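Local structure of putative transcriptional coactivator P15 (Enterobacteria phage t5, 4BG7) at the interface of chains A and B. The protein is a phage homolog of the eukaryotic coactivator PC4, implicated in recombination-dependent DNA replication, and probably binds DNA. Residues are numbered along the deposited sequence; one frame, centred on the assembly and turned at random. Chains: chain A/B, Putative transcriptional coactivator P15.

Contact 1: the interface of chains A and B. Residues chain A 4-5, 63-64; chain B 21, 23, 28, 45.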
ATOM      1  N   GLN A   4      -5.636   2.221 -14.103  1.00 38.18           N
ATOM      2  CA  GLN A   4      -6.339   0.941 -13.865  1.00 37.65           C
ATOM      3  C   GLN A   4      -5.750   0.152 -12.676  1.00 32.10           C
ATOM      4  O   GLN A   4      -4.624   0.406 -12.337  1.00 33.14           O
ATOM      5  CB  GLN A   4      -6.186   0.081 -15.116  1.00 42.68           C
ATOM      6  CG  GLN A   4      -4.847  -0.617 -15.182  1.00 48.13           C
ATOM      7  CD  GLN A   4      -4.418  -1.025 -16.565  1.00 54.58           C
ATOM      8  OE1 GLN A   4      -4.467  -0.229 -17.501  1.00 53.00           O
ATOM      9  NE2 GLN A   4      -3.943  -2.264 -16.693  1.00 51.06           N
ATOM     10  N   VAL A   5      -6.486  -0.823 -12.121  1.00 33.38           N
ATOM     11  CA  VAL A   5      -5.951  -1.774 -11.111  1.00 36.02           C
ATOM     12  C   VAL A   5      -5.575  -3.126 -11.768  1.00 35.07           C
ATOM     13  O   VAL A   5      -6.278  -3.642 -12.659  1.00 31.51           O
ATOM     14  CB  VAL A   5      -6.920  -2.002  -9.911  1.00 36.59           C
ATOM     15  CG1 VAL A   5      -6.476  -3.189  -9.015  1.00 33.75           C
ATOM     16  CG2 VAL A   5      -7.068  -0.726  -9.075  1.00 30.48           C
ATOM     17  N   PHE A  63      -1.862  -0.578  -8.420  1.00 23.60           N
ATOM     18  CA  PHE A  63      -2.714   0.462  -8.939  1.00 25.45           C
ATOM     19  C   PHE A  63      -1.852   1.658  -9.343  1.00 24.19           C
ATOM     20  O   PHE A  63      -0.669   1.687  -9.067  1.00 24.26           O
ATOM     21  CB  PHE A  63      -3.848   0.793  -7.953  1.00 26.16           C
ATOM     22  CG  PHE A  63      -3.398   1.470  -6.705  1.00 25.94           C
ATOM     23  CD1 PHE A  63      -2.796   0.745  -5.705  1.00 30.10           C
ATOM     24  CD2 PHE A  63      -3.648   2.807  -6.491  1.00 32.81           C
ATOM     25  CE1 PHE A  63      -2.391   1.314  -4.501  1.00 32.37           C
ATOM     26  CE2 PHE A  63      -3.251   3.406  -5.298  1.00 35.44           C
ATOM     27  CZ  PHE A  63      -2.596   2.653  -4.305  1.00 32.89           C
ATOM     28  N   PRO A  64      -2.428   2.667 -10.000  1.00 25.01           N
ATOM     29  CA  PRO A  64      -1.486   3.641 -10.545  1.00 26.03           C
ATOM     30  C   PRO A  64      -0.601   4.413  -9.559  1.00 24.14           C
ATOM     31  O   PRO A  64      -0.984   4.750  -8.434  1.00 24.29           O
ATOM     32  CB  PRO A  64      -2.382   4.632 -11.322  1.00 27.09           C
ATOM     33  CG  PRO A  64      -3.665   3.945 -11.505  1.00 25.35           C
ATOM     34  CD  PRO A  64      -3.789   2.872 -10.469  1.00 26.52           C
TER
ATOM     35  N   TRP B  21      -8.036   5.650  -4.700  1.00 29.26           N
ATOM     36  CA  TRP B  21      -8.145   5.695  -6.135  1.00 32.75           C
ATOM     37  C   TRP B  21      -9.469   5.108  -6.518  1.00 30.62           C
ATOM     38  O   TRP B  21      -9.948   4.194  -5.853  1.00 26.62           O
ATOM     39  CB  TRP B  21      -7.020   4.884  -6.714  1.00 27.90           C
ATOM     40  CG  TRP B  21      -7.122   4.698  -8.191  1.00 29.12           C
ATOM     41  CD1 TRP B  21      -6.514   5.470  -9.174  1.00 30.81           C
ATOM     42  CD2 TRP B  21      -7.907   3.729  -8.905  1.00 28.83           C
ATOM     43  NE1 TRP B  21      -6.835   5.008 -10.413  1.00 32.72           N
ATOM     44  CE2 TRP B  21      -7.661   3.970 -10.321  1.00 33.19           C
ATOM     45  CE3 TRP B  21      -8.755   2.700  -8.538  1.00 34.20           C
ATOM     46  CZ2 TRP B  21      -8.236   3.202 -11.299  1.00 37.41           C
ATOM     47  CZ3 TRP B  21      -9.317   1.926  -9.536  1.00 41.24           C
ATOM     48  CH2 TRP B  21      -9.075   2.181 -10.887  1.00 34.03           C
ATOM     49  N   LYS B  23     -12.533   4.634 -10.034  1.00 33.39           N
ATOM     50  CA  LYS B  23     -13.179   4.838 -11.322  1.00 39.03           C
ATOM     51  C   LYS B  23     -14.544   4.299 -11.079  1.00 36.18           C
ATOM     52  O   LYS B  23     -14.806   3.775  -9.995  1.00 35.44           O
ATOM     53  CB  LYS B  23     -12.509   3.998 -12.445  1.00 41.44           C
ATOM     54  CG  LYS B  23     -11.224   4.568 -12.988  1.00 46.82           C
ATOM     55  CD  LYS B  23     -10.842   4.009 -14.375  1.00 48.34           C
ATOM     56  CE  LYS B  23     -10.755   2.492 -14.399  1.00 45.94           C
ATOM     57  NZ  LYS B  23      -9.994   2.019 -15.585  1.00 43.91           N
ATOM     58  N   VAL B  28      -9.894   1.509  -4.724  1.00 25.28           N
ATOM     59  CA  VAL B  28      -8.839   0.992  -3.864  1.00 26.42           C
ATOM     60  C   VAL B  28      -8.995   1.756  -2.553  1.00 29.17           C
ATOM     61  O   VAL B  28      -9.002   2.995  -2.567  1.00 33.19           O
ATOM     62  CB  VAL B  28      -7.413   1.153  -4.420  1.00 27.52           C
ATOM     63  CG1 VAL B  28      -6.426   0.801  -3.311  1.00 26.56           C
ATOM     64  CG2 VAL B  28      -7.242   0.342  -5.742  1.00 28.76           C
ATOM     65  N   TYR B  45      -8.485  -3.639  -3.279  1.00 23.92           N
ATOM     66  CA  TYR B  45      -9.408  -3.396  -4.392  1.00 22.53           C
ATOM     67  C   TYR B  45     -10.826  -3.875  -4.077  1.00 23.65           C
ATOM     68  O   TYR B  45     -11.071  -5.069  -3.733  1.00 23.15           O
ATOM     69  CB  TYR B  45      -8.858  -4.133  -5.554  1.00 26.30           C
ATOM     70  CG  TYR B  45      -9.442  -3.924  -6.905  1.00 30.78           C
ATOM     71  CD1 TYR B  45      -9.800  -2.662  -7.364  1.00 29.07           C
ATOM     72  CD2 TYR B  45      -9.541  -5.018  -7.787  1.00 33.20           C
ATOM     73  CE1 TYR B  45     -10.300  -2.490  -8.648  1.00 33.47           C
ATOM     74  CE2 TYR B  45     -10.013  -4.853  -9.085  1.00 38.52           C
ATOM     75  CZ  TYR B  45     -10.401  -3.590  -9.508  1.00 37.11           C
ATOM     76  OH  TYR B  45     -10.854  -3.433 -10.798  1.00 38.78           O
TER

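Contact 2: the interface of chains A and B. Residues chain A 74, 77-78, 90-91, 94; chain B 41, 70, 73-75.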
ATOM      1  N   PHE A  74      -0.382   9.226   0.958  1.00 22.33           N
ATOM      2  CA  PHE A  74       0.434   9.908   1.986  1.00 27.68           C
ATOM      3  C   PHE A  74      -0.534  10.638   2.919  1.00 26.01           C
ATOM      4  O   PHE A  74      -0.491  10.502   4.160  1.00 24.32           O
ATOM      5  CB  PHE A  74       1.421  10.923   1.360  1.00 25.46           C
ATOM      6  CG  PHE A  74       2.505  11.406   2.292  1.00 27.52           C
ATOM      7  CD1 PHE A  74       2.247  12.381   3.244  1.00 27.90           C
ATOM      8  CD2 PHE A  74       3.802  10.882   2.209  1.00 32.93           C
ATOM      9  CE1 PHE A  74       3.228  12.801   4.087  1.00 28.92           C
ATOM     10  CE2 PHE A  74       4.825  11.299   3.080  1.00 31.77           C
ATOM     11  CZ  PHE A  74       4.525  12.268   4.022  1.00 32.95           C
ATOM     12  N   PHE A  77      -2.977   7.894   4.805  1.00 25.43           N
ATOM     13  CA  PHE A  77      -2.195   7.118   5.761  1.00 30.10           C
ATOM     14  C   PHE A  77      -1.739   7.981   6.961  1.00 32.40           C
ATOM     15  O   PHE A  77      -1.887   7.596   8.151  1.00 33.75           O
ATOM     16  CB  PHE A  77      -1.016   6.508   5.025  1.00 30.06           C
ATOM     17  CG  PHE A  77      -0.153   5.558   5.850  1.00 31.39           C
ATOM     18  CD1 PHE A  77      -0.693   4.644   6.694  1.00 36.50           C
ATOM     19  CD2 PHE A  77       1.190   5.566   5.693  1.00 36.67           C
ATOM     20  CE1 PHE A  77       0.108   3.766   7.398  1.00 34.79           C
ATOM     21  CE2 PHE A  77       1.994   4.654   6.354  1.00 40.52           C
ATOM     22  CZ  PHE A  77       1.443   3.783   7.229  1.00 36.25           C
ATOM     23  N   THR A  78      -1.244   9.173   6.693  1.00 30.01           N
ATOM     24  CA  THR A  78      -0.883  10.059   7.801  1.00 30.88           C
ATOM     25  C   THR A  78      -2.109  10.524   8.547  1.00 29.78           C
ATOM     26  O   THR A  78      -2.020  10.757   9.726  1.00 36.20           O
ATOM     27  CB  THR A  78       0.000  11.272   7.401  1.00 30.62           C
ATOM     28  OG1 THR A  78      -0.630  12.025   6.397  1.00 27.48           O
ATOM     29  CG2 THR A  78       1.340  10.826   6.931  1.00 32.20           C
ATOM     30  N   VAL A  90       5.399   6.750  14.747  1.00 29.54           N
ATOM     31  CA  VAL A  90       5.554   5.982  13.466  1.00 30.55           C
ATOM     32  C   VAL A  90       6.630   6.622  12.579  1.00 32.22           C
ATOM     33  O   VAL A  90       7.479   5.908  12.037  1.00 34.20           O
ATOM     34  CB  VAL A  90       4.187   5.789  12.767  1.00 30.45           C
ATOM     35  CG1 VAL A  90       4.329   5.125  11.382  1.00 35.30           C
ATOM     36  CG2 VAL A  90       3.271   4.996  13.675  1.00 28.53           C
ATOM     37  N   GLN A  91       6.628   7.956  12.444  1.00 32.27           N
ATOM     38  CA  GLN A  91       7.692   8.653  11.671  1.00 37.60           C
ATOM     39  C   GLN A  91       9.100   8.508  12.252  1.00 38.56           C
ATOM     40  O   GLN A  91      10.093   8.478  11.515  1.00 34.47           O
ATOM     41  CB  GLN A  91       7.361  10.132  11.380  1.00 35.94           C
ATOM     42  CG  GLN A  91       6.037  10.288  10.643  1.00 37.83           C
ATOM     43  CD  GLN A  91       5.640  11.742  10.330  1.00 42.71           C
ATOM     44  OE1 GLN A  91       5.189  12.041   9.231  1.00 47.08           O
ATOM     45  NE2 GLN A  91       5.795  12.633  11.294  1.00 41.16           N
ATOM     46  N   ALA A  94      10.063   5.019  11.501  1.00 43.01           N
ATOM     47  CA  ALA A  94      10.386   4.946  10.042  1.00 43.82           C
ATOM     48  C   ALA A  94      11.773   5.501   9.707  1.00 46.00           C
ATOM     49  O   ALA A  94      12.477   4.942   8.848  1.00 48.51           O
ATOM     50  CB  ALA A  94       9.335   5.631   9.174  1.00 37.88           C
TER
ATOM     51  N   MET B  41      -5.007  -3.097   9.356  1.00 30.11           N
ATOM     52  CA  MET B  41      -5.021  -2.068   8.309  1.00 30.86           C
ATOM     53  C   MET B  41      -4.892  -2.844   7.002  1.00 29.42           C
ATOM     54  O   MET B  41      -4.283  -3.925   6.984  1.00 31.84           O
ATOM     55  CB  MET B  41      -3.856  -1.116   8.499  1.00 32.85           C
ATOM     56  CG  MET B  41      -3.690  -0.098   7.352  1.00 34.20           C
ATOM     57  SD  MET B  41      -2.433   1.152   7.714  1.00 32.75           S
ATOM     58  CE  MET B  41      -3.356   2.328   8.687  1.00 34.45           C
ATOM     59  N   THR B  70       2.996  -0.393  10.613  1.00 34.64           N
ATOM     60  CA  THR B  70       2.746   0.925  10.014  1.00 32.12           C
ATOM     61  C   THR B  70       4.028   1.630   9.777  1.00 27.73           C
ATOM     62  O   THR B  70       4.184   2.263   8.768  1.00 30.78           O
ATOM     63  CB  THR B  70       1.853   1.797  10.887  1.00 29.45           C
ATOM     64  OG1 THR B  70       2.449   1.942  12.172  1.00 32.49           O
ATOM     65  CG2 THR B  70       0.389   1.234  10.965  1.00 34.17           C
ATOM     66  N   LEU B  73       5.766   0.149   6.629  1.00 33.72           N
ATOM     67  CA  LEU B  73       5.121   0.662   5.448  1.00 31.29           C
ATOM     68  C   LEU B  73       5.451   2.121   5.182  1.00 32.96           C
ATOM     69  O   LEU B  73       5.802   2.526   4.032  1.00 33.40           O
ATOM     70  CB  LEU B  73       3.619   0.439   5.545  1.00 31.90           C
ATOM     71  CG  LEU B  73       2.784   0.941   4.336  1.00 29.90           C
ATOM     72  CD1 LEU B  73       3.240   0.302   3.000  1.00 25.92           C
ATOM     73  CD2 LEU B  73       1.307   0.689   4.618  1.00 28.41           C
ATOM     74  N   PHE B  74       5.409   2.942   6.233  1.00 33.73           N
ATOM     75  CA  PHE B  74       5.820   4.351   6.062  1.00 31.30           C
ATOM     76  C   PHE B  74       7.262   4.547   5.555  1.00 30.28           C
ATOM     77  O   PHE B  74       7.540   5.365   4.704  1.00 27.75           O
ATOM     78  CB  PHE B  74       5.550   5.211   7.358  1.00 33.64           C
ATOM     79  CG  PHE B  74       5.571   6.714   7.102  1.00 35.40           C
ATOM     80  CD1 PHE B  74       4.472   7.350   6.541  1.00 39.88           C
ATOM     81  CD2 PHE B  74       6.681   7.488   7.405  1.00 35.82           C
ATOM     82  CE1 PHE B  74       4.478   8.709   6.306  1.00 36.72           C
ATOM     83  CE2 PHE B  74       6.683   8.855   7.181  1.00 40.07           C
ATOM     84  CZ  PHE B  74       5.583   9.469   6.619  1.00 36.97           C
ATOM     85  N   TYR B  75       8.196   3.815   6.119  1.00 28.03           N
ATOM     86  CA  TYR B  75       9.564   3.806   5.652  1.00 26.99           C
ATOM     87  C   TYR B  75       9.683   3.383   4.156  1.00 26.51           C
ATOM     88  O   TYR B  75      10.380   3.998   3.377  1.00 27.24           O
ATOM     89  CB  TYR B  75      10.361   2.794   6.519  1.00 30.37           C
ATOM     90  CG  TYR B  75      11.507   2.171   5.791  1.00 35.65           C
ATOM     91  CD1 TYR B  75      12.557   2.946   5.428  1.00 37.11           C
ATOM     92  CD2 TYR B  75      11.506   0.792   5.412  1.00 36.91           C
ATOM     93  CE1 TYR B  75      13.630   2.423   4.729  1.00 43.03           C
ATOM     94  CE2 TYR B  75      12.594   0.267   4.698  1.00 37.33           C
ATOM     95  CZ  TYR B  75      13.644   1.117   4.379  1.00 38.00           C
ATOM     96  OH  TYR B  75      14.779   0.742   3.689  1.00 50.32           O
TER

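Contact 3: the interface of chains A and B. Residues chain A 16, 18, 30, 32; chain B 75-77, 79-80, 83.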
ATOM      1  N   GLN A  16      11.244  -0.530  -8.628  1.00 27.85           N
ATOM      2  CA  GLN A  16      11.703  -0.589  -7.181  1.00 28.28           C
ATOM      3  C   GLN A  16      10.981  -1.682  -6.459  1.00 27.87           C
ATOM      4  O   GLN A  16       9.842  -2.015  -6.826  1.00 28.70           O
ATOM      5  CB  GLN A  16      11.392   0.746  -6.429  1.00 28.51           C
ATOM      6  CG  GLN A  16      11.798   1.979  -7.170  1.00 29.16           C
ATOM      7  CD  GLN A  16      11.626   3.250  -6.300  1.00 29.04           C
ATOM      8  OE1 GLN A  16      11.954   3.246  -5.142  1.00 26.71           O
ATOM      9  NE2 GLN A  16      11.036   4.260  -6.852  1.00 28.35           N
ATOM     10  N   ILE A  18      10.696  -3.050  -2.201  1.00 29.75           N
ATOM     11  CA  ILE A  18      11.097  -2.976  -0.758  1.00 30.98           C
ATOM     12  C   ILE A  18      10.357  -3.967   0.112  1.00 26.60           C
ATOM     13  O   ILE A  18       9.106  -4.022   0.143  1.00 29.09           O
ATOM     14  CB  ILE A  18      10.957  -1.516  -0.164  1.00 32.54           C
ATOM     15  CG1 ILE A  18      11.741  -0.553  -1.005  1.00 34.44           C
ATOM     16  CG2 ILE A  18      11.495  -1.452   1.286  1.00 31.42           C
ATOM     17  CD1 ILE A  18      11.552   0.886  -0.641  1.00 47.50           C
ATOM     18  N   LEU A  30       6.657  -4.059  -1.330  1.00 25.77           N
ATOM     19  CA  LEU A  30       6.135  -2.825  -1.898  1.00 25.96           C
ATOM     20  C   LEU A  30       6.885  -2.540  -3.164  1.00 24.81           C
ATOM     21  O   LEU A  30       8.136  -2.369  -3.166  1.00 26.96           O
ATOM     22  CB  LEU A  30       6.318  -1.610  -0.971  1.00 25.51           C
ATOM     23  CG  LEU A  30       5.598  -0.319  -1.391  1.00 25.07           C
ATOM     24  CD1 LEU A  30       4.118  -0.611  -1.411  1.00 23.88           C
ATOM     25  CD2 LEU A  30       5.955   0.760  -0.332  1.00 23.50           C
ATOM     26  N   VAL A  32       7.167  -0.765  -7.201  1.00 22.81           N
ATOM     27  CA  VAL A  32       6.845   0.142  -8.281  1.00 22.15           C
ATOM     28  C   VAL A  32       7.246  -0.676  -9.522  1.00 21.59           C
ATOM     29  O   VAL A  32       8.402  -1.161  -9.646  1.00 24.05           O
ATOM     30  CB  VAL A  32       7.620   1.459  -8.293  1.00 25.35           C
ATOM     31  CG1 VAL A  32       7.233   2.295  -9.572  1.00 25.78           C
ATOM     32  CG2 VAL A  32       7.358   2.249  -7.005  1.00 24.24           C
TER
ATOM     33  N   TYR B  75       8.196   3.815   6.119  1.00 28.03           N
ATOM     34  CA  TYR B  75       9.564   3.806   5.652  1.00 26.99           C
ATOM     35  C   TYR B  75       9.683   3.383   4.156  1.00 26.51           C
ATOM     36  O   TYR B  75      10.380   3.998   3.377  1.00 27.24           O
ATOM     37  CB  TYR B  75      10.361   2.794   6.519  1.00 30.37           C
ATOM     38  CG  TYR B  75      11.507   2.171   5.791  1.00 35.65           C
ATOM     39  CD1 TYR B  75      12.557   2.946   5.428  1.00 37.11           C
ATOM     40  CD2 TYR B  75      11.506   0.792   5.412  1.00 36.91           C
ATOM     41  CE1 TYR B  75      13.630   2.423   4.729  1.00 43.03           C
ATOM     42  CE2 TYR B  75      12.594   0.267   4.698  1.00 37.33           C
ATOM     43  CZ  TYR B  75      13.644   1.117   4.379  1.00 38.00           C
ATOM     44  OH  TYR B  75      14.779   0.742   3.689  1.00 50.32           O
ATOM     45  N   ALA B  76       8.955   2.346   3.785  1.00 28.75           N
ATOM     46  CA  ALA B  76       9.155   1.767   2.427  1.00 28.83           C
ATOM     47  C   ALA B  76       8.553   2.751   1.416  1.00 25.38           C
ATOM     48  O   ALA B  76       9.206   3.099   0.436  1.00 29.16           O
ATOM     49  CB  ALA B  76       8.516   0.415   2.371  1.00 28.84           C
ATOM     50  N   PHE B  77       7.328   3.217   1.708  1.00 26.86           N
ATOM     51  CA  PHE B  77       6.623   4.146   0.849  1.00 28.97           C
ATOM     52  C   PHE B  77       7.461   5.413   0.664  1.00 28.15           C
ATOM     53  O   PHE B  77       7.696   5.892  -0.428  1.00 27.69           O
ATOM     54  CB  PHE B  77       5.233   4.401   1.412  1.00 27.14           C
ATOM     55  CG  PHE B  77       4.385   5.336   0.588  1.00 29.88           C
ATOM     56  CD1 PHE B  77       4.310   5.192  -0.820  1.00 28.60           C
ATOM     57  CD2 PHE B  77       3.634   6.366   1.216  1.00 30.22           C
ATOM     58  CE1 PHE B  77       3.521   6.057  -1.576  1.00 30.12           C
ATOM     59  CE2 PHE B  77       2.866   7.236   0.445  1.00 29.72           C
ATOM     60  CZ  PHE B  77       2.806   7.072  -0.952  1.00 25.87           C
ATOM     61  N   GLN B  79      10.732   5.749   1.033  1.00 34.06           N
ATOM     62  CA  GLN B  79      11.896   5.425   0.182  1.00 37.24           C
ATOM     63  C   GLN B  79      11.594   5.455  -1.337  1.00 35.25           C
ATOM     64  O   GLN B  79      12.396   5.999  -2.140  1.00 29.63           O
ATOM     65  CB  GLN B  79      12.390   4.030   0.465  1.00 42.05           C
ATOM     66  CG  GLN B  79      13.851   3.832   0.107  1.00 48.45           C
ATOM     67  CD  GLN B  79      14.629   3.776   1.395  1.00 59.46           C
ATOM     68  OE1 GLN B  79      14.688   4.780   2.155  1.00 60.85           O
ATOM     69  NE2 GLN B  79      15.134   2.583   1.717  1.00 60.93           N
ATOM     70  N   ILE B  80      10.458   4.837  -1.716  1.00 32.13           N
ATOM     71  CA  ILE B  80      10.107   4.785  -3.143  1.00 31.78           C
ATOM     72  C   ILE B  80       9.884   6.153  -3.714  1.00 28.05           C
ATOM     73  O   ILE B  80      10.411   6.472  -4.780  1.00 30.51           O
ATOM     74  CB  ILE B  80       8.988   3.738  -3.538  1.00 32.77           C
ATOM     75  CG1 ILE B  80       7.587   4.168  -3.143  1.00 32.02           C
ATOM     76  CG2 ILE B  80       9.285   2.294  -3.020  1.00 26.77           C
ATOM     77  CD1 ILE B  80       6.448   3.209  -3.561  1.00 32.40           C
ATOM     78  N   GLU B  83      13.417   7.835  -4.071  1.00 38.65           N
ATOM     79  CA  GLU B  83      14.112   7.302  -5.274  1.00 40.31           C
ATOM     80  C   GLU B  83      13.490   7.848  -6.549  1.00 39.15           C
ATOM     81  O   GLU B  83      14.169   8.171  -7.522  1.00 32.79           O
ATOM     82  CB  GLU B  83      14.040   5.796  -5.292  1.00 42.20           C
ATOM     83  CG  GLU B  83      14.980   5.151  -6.311  1.00 53.64           C
ATOM     84  CD  GLU B  83      16.430   5.468  -6.009  1.00 62.01           C
ATOM     85  OE1 GLU B  83      16.947   5.026  -4.948  1.00 66.20           O
ATOM     86  OE2 GLU B  83      17.028   6.203  -6.820  1.00 74.78           O
TER

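Contact 1: the interface of chains A and B
A:Val5 has CG1 anti to its backbone N (chi1 169°), and this splits its two methyls between different partners on chain B. CG1 is aimed at B:Tyr45, while CG2 turns toward B:Val28 and B:Trp21. The phenol of B:Tyr45 is itself placed by a CG anti to its backbone N (chi1 -170°). A:Val5 CG1 sits over the centre of that ring, 3.6 Å from the centroid, in a CH-pi contact. The CB of A:Val5 lies 3.6 Å from B:Tyr45 CE1. The two side chains run past each other in opposite directions.

A:Val5 crosses B:Val28 at a slant, and their CG2 methyls meet at 3.5 Å. A:Val5 CG2 also lies 3.5 Å from CZ3 of the B:Trp21 benzo ring. A:Pro64 crosses the same indole at about a right angle. A:Pro64 CD stands over the face of the five-membered ring of B:Trp21, toward its rim, 4.0 Å from the centroid, in a second CH-pi contact. A:Pro64 CG is 3.5 Å from the indole nitrogen B:Trp21 NE1. A:Phe63 is a looser neighbour, with ring atom CD2 4.0 Å from B:Trp21 CB.

No polar pair bridges the chains here, so packing and CH-pi contacts hold this patch. A:Val5 belongs to the N-terminal loop, and A:Phe63 and A:Pro64 to the end of strand 59-64. They pack against B:Trp21 on strand 21-23, B:Val28 on strand 26-34 and B:Tyr45 on strand 39-48.

Contact 2: the interface of chains A and B
Helices 67-83 of both chains meet here, joined by helix 87-98 of chain A and strand 39-48 of chain B. B:Phe74 is the main inserted group. Its ring enters between the two helices of chain A. A:Ala94 CB lies in the ring plane at its edge, 3.7 Å from B:Phe74 CD2. A:Phe77 CD2 also lies in that plane, at the CD1 edge of B:Phe74. A:Gln91 CG lies 3.8 Å from B:Phe74 CE2, and the chain extends beyond it to bring OE1 to the CZ end of the ring. The methyl CG2 of A:Thr78 touches B:Phe74 CE1 at 3.8 Å. At the tip, B:Phe74 CZ meets the CZ of its counterpart A:Phe74 at 4.0 Å.

A:Phe77 has CG anti to its backbone N (chi1 -175°), which sends its ring toward chain B. A:Phe77 CE2 is 3.7 Å from B:Phe74 CD1. The backbone oxygen B:Thr70 O lies in plane at the ring edge, 3.5 Å from A:Phe77 CZ. B:Met41 comes in at about a right angle, with B:Met41 SD 3.7 Å from A:Phe77 CE1.

No hydrogen bond crosses this patch. The hydroxyl OG1 of A:Thr78 donates to A:Phe74 O within its own helix. This leaves methyl CG2 to face B:Phe74. The site is a largely apolar core built around phenylalanines between the paired helices 67-83, with helix 87-98 of chain A packed along one side and the chain B sheet, through B:Met41, on another.

Contact 3: the interface of chains A and B
A:Gln16 makes a polar contact with B:Ile80. Its amide NE2 donates a hydrogen bond to the backbone oxygen of B:Ile80, 3.1 Å away, and the bond is nearly straight (166° at H). The acceptor lies close to the amide plane. NE2 approaches the carbonyl from a bent direction (C=O...N 119°), tilted from the carbonyl plane. B:Ile80 is near the end of helix 67-83, so the bond ties strand 16-23 of chain A to the C-terminal part of that helix. B:Glu83 lies beside the amide but is poorly ordered.

The rest is apolar packing of two strands against one face of the helix. A:Ile18 has CG1 anti to its carbonyl carbon (chi1 -55°) and CG2 anti to its backbone N. The two branches therefore reach different places. A:Ile18 CG2 packs on the methyl CB of B:Ala76 at 3.7 Å, while CD1 reaches toward B:Gln79 and B:Ile80. A:Leu30 sends CD2 to the helix backbone, 3.6 Å from B:Phe77 CA. A:Leu30 CD2 also touches B:Ala76 CB at 3.7 Å. A:Val32 crosses B:Ile80 at a slant, with A:Val32 CG2 3.7 Å from B:Ile80 CD1. The small side chain of B:Ala76 thus receives both A:Ile18 and A:Leu30. The branches of B:Ile80 part toward different neighbours, its CG1 lying between the backbone N and the carbonyl carbon. B:Ile80 CG2 meets A:Ile18 CD1 at 3.6 Å.

Contact 2 and contact 3 are about 12 Å apart between the centres of their C-alpha atoms. Contact 1 lies about 20 Å from contact 2 and 18 Å from contact 3. Helix 67-83 of chain B serves both contact 2 and contact 3, and B:Tyr75 belongs to both. That helix is thus held between the helices of chain A and its strands 16-23 and 26-35. Contact 1 adds the N-terminal loop and strand 59-64 of chain A. It shares strand 39-48 of chain B with contact 2, and the strand starting at residue 26, from the other chain, with contact 3. Each contact recurs with chains exchanged, consistent with a PC4-like two-fold dimer.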